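Protein-glutamine gamma-glutamyltransferase 2 (Pagrus major, PDB 1G0D) probably catalyses the calcium-dependent cross-linking of proteins through isopeptide bonds between peptide-bound glutamine and lysine, and couples amines to glutamine. Local coordinates at residues A[328-340]-A[349-361]. Sequence-based numbering, arbitrary orientation.
With SO4 (sulfate ion), chain B.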
loop_
_atom_site.group_PDB
_atom_site.type_symbol
_atom_site.label_atom_id
_atom_site.label_comp_id
_atom_site.label_asym_id
_atom_site.label_seq_id
_atom_site.Cartn_x
_atom_site.Cartn_y
_atom_site.Cartn_z
ATOM N N SER A 328 14.366 0.899 -14.809
ATOM C CA SER A 328 13.068 1.082 -14.191
ATOM C C SER A 328 12.301 -0.159 -13.862
ATOM O O SER A 328 12.249 -1.099 -14.653
ATOM C CB SER A 328 12.208 1.977 -15.077
ATOM O OG SER A 328 12.892 3.192 -15.383
ATOM N N TRP A 329 11.688 -0.141 -12.684
ATOM C CA TRP A 329 10.877 -1.250 -12.198
ATOM C C TRP A 329 9.621 -1.422 -13.049
ATOM O O TRP A 329 9.142 -0.448 -13.640
ATOM C CB TRP A 329 10.467 -0.963 -10.760
ATOM C CG TRP A 329 11.595 -0.968 -9.790
ATOM C CD1 TRP A 329 12.927 -0.756 -10.058
ATOM C CD2 TRP A 329 11.496 -1.201 -8.371
ATOM N NE1 TRP A 329 13.658 -0.843 -8.885
ATOM C CE2 TRP A 329 12.804 -1.114 -7.842
ATOM C CE3 TRP A 329 10.430 -1.476 -7.498
ATOM C CZ2 TRP A 329 13.063 -1.293 -6.466
ATOM C CZ3 TRP A 329 10.694 -1.653 -6.133
ATOM C CH2 TRP A 329 11.993 -1.559 -5.636
ATOM N N ASN A 330 9.064 -2.636 -13.107
ATOM C CA ASN A 330 7.848 -2.852 -13.902
ATOM C C ASN A 330 6.708 -1.999 -13.305
ATOM O O ASN A 330 5.821 -1.501 -14.022
ATOM C CB ASN A 330 7.447 -4.327 -13.903
ATOM C CG ASN A 330 8.284 -5.172 -14.853
ATOM O OD1 ASN A 330 9.255 -4.694 -15.458
ATOM N ND2 ASN A 330 7.915 -6.441 -14.980
ATOM N N PHE A 331 6.736 -1.848 -11.984
ATOM C CA PHE A 331 5.766 -1.026 -11.258
ATOM C C PHE A 331 6.312 -0.858 -9.867
ATOM O O PHE A 331 7.243 -1.538 -9.463
ATOM C CB PHE A 331 4.354 -1.664 -11.217
ATOM C CG PHE A 331 4.219 -2.812 -10.246
ATOM C CD1 PHE A 331 4.372 -4.137 -10.673
ATOM C CD2 PHE A 331 3.981 -2.577 -8.903
ATOM C CE1 PHE A 331 4.300 -5.213 -9.770
ATOM C CE2 PHE A 331 3.906 -3.652 -7.982
ATOM C CZ PHE A 331 4.067 -4.971 -8.419
ATOM N N HIS A 332 5.761 0.086 -9.144
ATOM C CA HIS A 332 6.191 0.314 -7.787
ATOM C C HIS A 332 5.037 0.983 -7.099
ATOM O O HIS A 332 4.414 1.883 -7.658
ATOM C CB HIS A 332 7.401 1.234 -7.734
ATOM C CG HIS A 332 7.755 1.661 -6.344
ATOM N ND1 HIS A 332 7.841 0.766 -5.297
ATOM C CD2 HIS A 332 8.086 2.875 -5.836
ATOM C CE1 HIS A 332 8.217 1.410 -4.200
ATOM N NE2 HIS A 332 8.375 2.688 -4.502
ATOM N N CYS A 333 4.779 0.557 -5.875
ATOM C CA CYS A 333 3.692 1.066 -5.083
ATOM C C CYS A 333 4.070 1.928 -3.870
ATOM O O CYS A 333 5.119 1.754 -3.244
ATOM C CB CYS A 333 2.874 -0.110 -4.567
ATOM S SG CYS A 333 2.266 -1.244 -5.773
ATOM N N TRP A 334 3.197 2.872 -3.550
ATOM C CA TRP A 334 3.344 3.691 -2.363
ATOM C C TRP A 334 1.929 4.049 -1.883
ATOM O O TRP A 334 0.930 3.469 -2.303
ATOM C CB TRP A 334 4.220 4.946 -2.589
ATOM C CG TRP A 334 3.757 5.911 -3.621
ATOM C CD1 TRP A 334 2.824 6.897 -3.465
ATOM C CD2 TRP A 334 4.226 6.016 -4.981
ATOM N NE1 TRP A 334 2.681 7.609 -4.644
ATOM C CE2 TRP A 334 3.528 7.085 -5.585
ATOM C CE3 TRP A 334 5.166 5.308 -5.740
ATOM C CZ2 TRP A 334 3.744 7.461 -6.911
ATOM C CZ3 TRP A 334 5.379 5.688 -7.069
ATOM C CH2 TRP A 334 4.666 6.756 -7.635
ATOM N N VAL A 335 1.836 5.024 -1.016
ATOM C CA VAL A 335 0.553 5.367 -0.474
ATOM C C VAL A 335 0.378 6.876 -0.475
ATOM O O VAL A 335 1.348 7.605 -0.391
ATOM C CB VAL A 335 0.528 4.733 0.920
ATOM C CG1 VAL A 335 0.366 5.740 2.024
ATOM C CG2 VAL A 335 -0.454 3.663 0.920
ATOM N N GLU A 336 -0.854 7.346 -0.637
ATOM C CA GLU A 336 -1.163 8.780 -0.610
ATOM C C GLU A 336 -2.027 8.999 0.641
ATOM O O GLU A 336 -2.987 8.251 0.846
ATOM C CB GLU A 336 -1.977 9.157 -1.840
ATOM C CG GLU A 336 -1.304 10.119 -2.795
ATOM C CD GLU A 336 -2.052 10.222 -4.096
ATOM O OE1 GLU A 336 -3.301 10.190 -4.096
ATOM O OE2 GLU A 336 -1.399 10.323 -5.142
ATOM N N SER A 337 -1.694 9.978 1.485
ATOM C CA SER A 337 -2.506 10.254 2.685
ATOM C C SER A 337 -3.023 11.687 2.630
ATOM O O SER A 337 -2.296 12.592 2.276
ATOM C CB SER A 337 -1.696 10.090 3.978
ATOM O OG SER A 337 -1.476 8.732 4.302
ATOM N N TRP A 338 -4.274 11.890 3.003
ATOM C CA TRP A 338 -4.879 13.218 2.987
ATOM C C TRP A 338 -4.647 13.960 4.271
ATOM O O TRP A 338 -4.966 13.464 5.328
ATOM C CB TRP A 338 -6.391 13.132 2.795
ATOM C CG TRP A 338 -7.023 14.462 2.560
ATOM C CD1 TRP A 338 -7.508 15.343 3.508
ATOM C CD2 TRP A 338 -7.224 15.096 1.288
ATOM N NE1 TRP A 338 -8.002 16.478 2.890
ATOM C CE2 TRP A 338 -7.836 16.346 1.525
ATOM C CE3 TRP A 338 -6.945 14.728 -0.040
ATOM C CZ2 TRP A 338 -8.167 17.222 0.485
ATOM C CZ3 TRP A 338 -7.277 15.603 -1.074
ATOM C CH2 TRP A 338 -7.877 16.829 -0.806
ATOM N N MET A 339 -4.112 15.163 4.164
ATOM C CA MET A 339 -3.874 16.013 5.323
ATOM C C MET A 339 -3.440 17.400 4.835
ATOM O O MET A 339 -2.961 17.547 3.710
ATOM C CB MET A 339 -2.771 15.433 6.177
ATOM C CG MET A 339 -1.383 15.506 5.556
ATOM S SD MET A 339 -0.266 14.477 6.524
ATOM C CE MET A 339 -0.701 12.942 5.999
ATOM N N SER A 340 -3.642 18.411 5.666
ATOM C CA SER A 340 -3.221 19.744 5.333
ATOM C C SER A 340 -1.787 19.914 5.863
ATOM O O SER A 340 -1.413 19.371 6.917
ATOM C CB SER A 340 -4.162 20.746 5.972
ATOM O OG SER A 340 -3.893 20.856 7.347
ATOM N N ASP A 349 -1.486 21.454 0.474
ATOM C CA ASP A 349 -2.494 20.703 1.219
ATOM C C ASP A 349 -3.060 19.590 0.384
ATOM O O ASP A 349 -3.028 19.657 -0.816
ATOM C CB ASP A 349 -3.656 21.615 1.560
ATOM C CG ASP A 349 -3.396 22.521 2.726
ATOM O OD1 ASP A 349 -4.389 23.155 3.124
ATOM O OD2 ASP A 349 -2.259 22.619 3.241
ATOM N N GLY A 350 -3.641 18.585 1.000
ATOM C CA GLY A 350 -4.226 17.558 0.171
ATOM C C GLY A 350 -3.442 16.291 0.295
ATOM O O GLY A 350 -2.845 16.040 1.351
ATOM N N TRP A 351 -3.446 15.496 -0.777
ATOM C CA TRP A 351 -2.752 14.206 -0.792
ATOM C C TRP A 351 -1.225 14.320 -0.680
ATOM O O TRP A 351 -0.601 15.111 -1.382
ATOM C CB TRP A 351 -3.087 13.431 -2.072
ATOM C CG TRP A 351 -4.504 13.032 -2.241
ATOM C CD1 TRP A 351 -5.393 13.556 -3.122
ATOM C CD2 TRP A 351 -5.211 12.019 -1.505
ATOM N NE1 TRP A 351 -6.622 12.937 -2.981
ATOM C CE2 TRP A 351 -6.532 11.997 -2.004
ATOM C CE3 TRP A 351 -4.854 11.141 -0.483
ATOM C CZ2 TRP A 351 -7.495 11.121 -1.502
ATOM C CZ3 TRP A 351 -5.814 10.269 0.010
ATOM C CH2 TRP A 351 -7.122 10.268 -0.503
ATOM N N GLN A 352 -0.636 13.493 0.180
ATOM C CA GLN A 352 0.805 13.463 0.391
ATOM C C GLN A 352 1.274 12.071 0.103
ATOM O O GLN A 352 0.621 11.109 0.461
ATOM C CB GLN A 352 1.129 13.804 1.831
ATOM C CG GLN A 352 0.249 14.899 2.364
ATOM C CD GLN A 352 0.711 16.243 1.927
ATOM O OE1 GLN A 352 1.886 16.560 2.031
ATOM N NE2 GLN A 352 -0.202 17.051 1.441
ATOM N N VAL A 353 2.407 11.961 -0.561
ATOM C CA VAL A 353 2.971 10.671 -0.894
ATOM C C VAL A 353 3.830 10.179 0.247
ATOM O O VAL A 353 4.700 10.883 0.694
ATOM C CB VAL A 353 3.849 10.767 -2.178
ATOM C CG1 VAL A 353 4.682 9.509 -2.358
ATOM C CG2 VAL A 353 2.985 10.969 -3.384
ATOM N N LEU A 354 3.547 8.970 0.724
ATOM C CA LEU A 354 4.301 8.300 1.793
ATOM C C LEU A 354 4.806 6.962 1.166
ATOM O O LEU A 354 4.014 6.063 0.845
ATOM C CB LEU A 354 3.371 7.988 2.968
ATOM C CG LEU A 354 3.349 8.815 4.247
ATOM C CD1 LEU A 354 4.283 9.939 4.132
ATOM C CD2 LEU A 354 1.986 9.327 4.512
ATOM N N ASP A 355 6.108 6.828 0.969
ATOM C CA ASP A 355 6.632 5.611 0.380
ATOM C C ASP A 355 7.390 4.838 1.452
ATOM O O ASP A 355 8.458 5.254 1.891
ATOM C CB ASP A 355 7.540 5.972 -0.784
ATOM C CG ASP A 355 7.797 4.803 -1.707
ATOM O OD1 ASP A 355 7.437 3.668 -1.350
ATOM O OD2 ASP A 355 8.362 5.019 -2.796
ATOM N N PRO A 356 6.828 3.697 1.908
ATOM C CA PRO A 356 7.504 2.904 2.951
ATOM C C PRO A 356 8.795 2.192 2.474
ATOM O O PRO A 356 9.657 1.831 3.295
ATOM C CB PRO A 356 6.424 1.907 3.411
ATOM C CG PRO A 356 5.134 2.290 2.663
ATOM C CD PRO A 356 5.553 3.083 1.477
ATOM N N THR A 357 8.891 1.987 1.153
ATOM C CA THR A 357 10.024 1.352 0.518
ATOM C C THR A 357 11.240 2.254 0.632
ATOM O O THR A 357 11.246 3.383 0.117
ATOM C CB THR A 357 9.744 1.076 -0.943
ATOM O OG1 THR A 357 8.546 0.286 -1.069
ATOM C CG2 THR A 357 10.904 0.314 -1.543
ATOM N N PRO A 358 12.293 1.766 1.310
ATOM C CA PRO A 358 13.486 2.600 1.464
ATOM C C PRO A 358 14.040 3.051 0.130
ATOM O O PRO A 358 13.854 2.389 -0.893
ATOM C CB PRO A 358 14.467 1.721 2.275
ATOM C CG PRO A 358 13.573 0.710 2.988
ATOM C CD PRO A 358 12.457 0.451 1.970
ATOM N N GLN A 359 14.691 4.204 0.151
ATOM C CA GLN A 359 15.260 4.759 -1.049
ATOM C C GLN A 359 16.523 4.051 -1.357
ATOM O O GLN A 359 17.347 3.776 -0.474
ATOM C CB GLN A 359 15.551 6.241 -0.933
ATOM C CG GLN A 359 15.932 6.825 -2.302
ATOM C CD GLN A 359 14.970 6.476 -3.498
ATOM O OE1 GLN A 359 13.770 6.803 -3.477
ATOM N NE2 GLN A 359 15.527 5.838 -4.553
ATOM N N GLU A 360 16.626 3.742 -2.646
ATOM C CA GLU A 360 17.734 3.031 -3.250
ATOM C C GLU A 360 19.077 3.016 -2.520
ATOM O O GLU A 360 19.427 2.038 -1.852
ATOM C CB GLU A 360 17.922 3.539 -4.696
ATOM C CG GLU A 360 17.050 2.791 -5.711
ATOM C CD GLU A 360 17.644 1.448 -6.158
ATOM O OE1 GLU A 360 18.801 1.144 -5.792
ATOM O OE2 GLU A 360 16.951 0.701 -6.883
ATOM N N LEU A 361 19.790 4.133 -2.604
ATOM C CA LEU A 361 21.112 4.184 -2.067
ATOM C C LEU A 361 21.572 4.619 -0.655
ATOM O O LEU A 361 22.653 5.190 -0.504
ATOM C CB LEU A 361 21.959 4.825 -3.161
ATOM C CG LEU A 361 22.228 3.900 -4.386
ATOM C CD1 LEU A 361 21.460 2.582 -4.313
ATOM C CD2 LEU A 361 21.864 4.616 -5.685
HETATM S S SO4 B . -8.884 12.870 -5.930
HETATM O O1 SO4 B . -7.664 13.521 -5.992
HETATM O O2 SO4 B . -9.303 12.861 -4.579
HETATM O O3 SO4 B . -9.724 13.757 -6.598
HETATM O O4 SO4 B . -8.811 11.618 -6.632
#
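The antiparallel beta hairpin of the transglutaminase core, strands 331-339 and 350-355, carries two active-site residues, His332 and Asp355, and illustrates how a paired sheet can set a catalytic histidine. NE2 of His332 donates to the syn lone pair of OD2 of Asp355 at 2.9 Å, the oxygen lying 16° out of the imidazole plane. The histidine's CG lies anti to the backbone N (chi1 171°), which swings the ring over to the aspartate; Cys272, the third active-site residue, is close by. At the ring's edge, CE1 meets OG1 of Thr357 at 3.3 Å. Backbone bonds join Val335 with Leu354, Ser337 with Gln352 and Met339 with Gly350. Between the first two pairs, Glu336 and Val353 form a non-hydrogen-bonded pair, and CG1 of Val353 makes a CH-pi contact over the pyrrole ring of Trp334. Further along, Trp338 turns its edge to one face of Trp351 in a T-shaped stack, planes at 84°, while OE1 of Glu336, salt-bridged to Arg291, lies over the opposite face. NE1 of Trp351 donates to O2 of a sulfate, probably from the crystallisation liquor, at 3.1 Å. A leucine in place of Trp351 would probably leave the edge of Trp338 without its aromatic face and the sulfate without the indole N-H, leaving it Arg291. The indole of Trp338 is covered in turn: CA of Gly350 sits over its six-membered ring, 3.7 Å from the centroid.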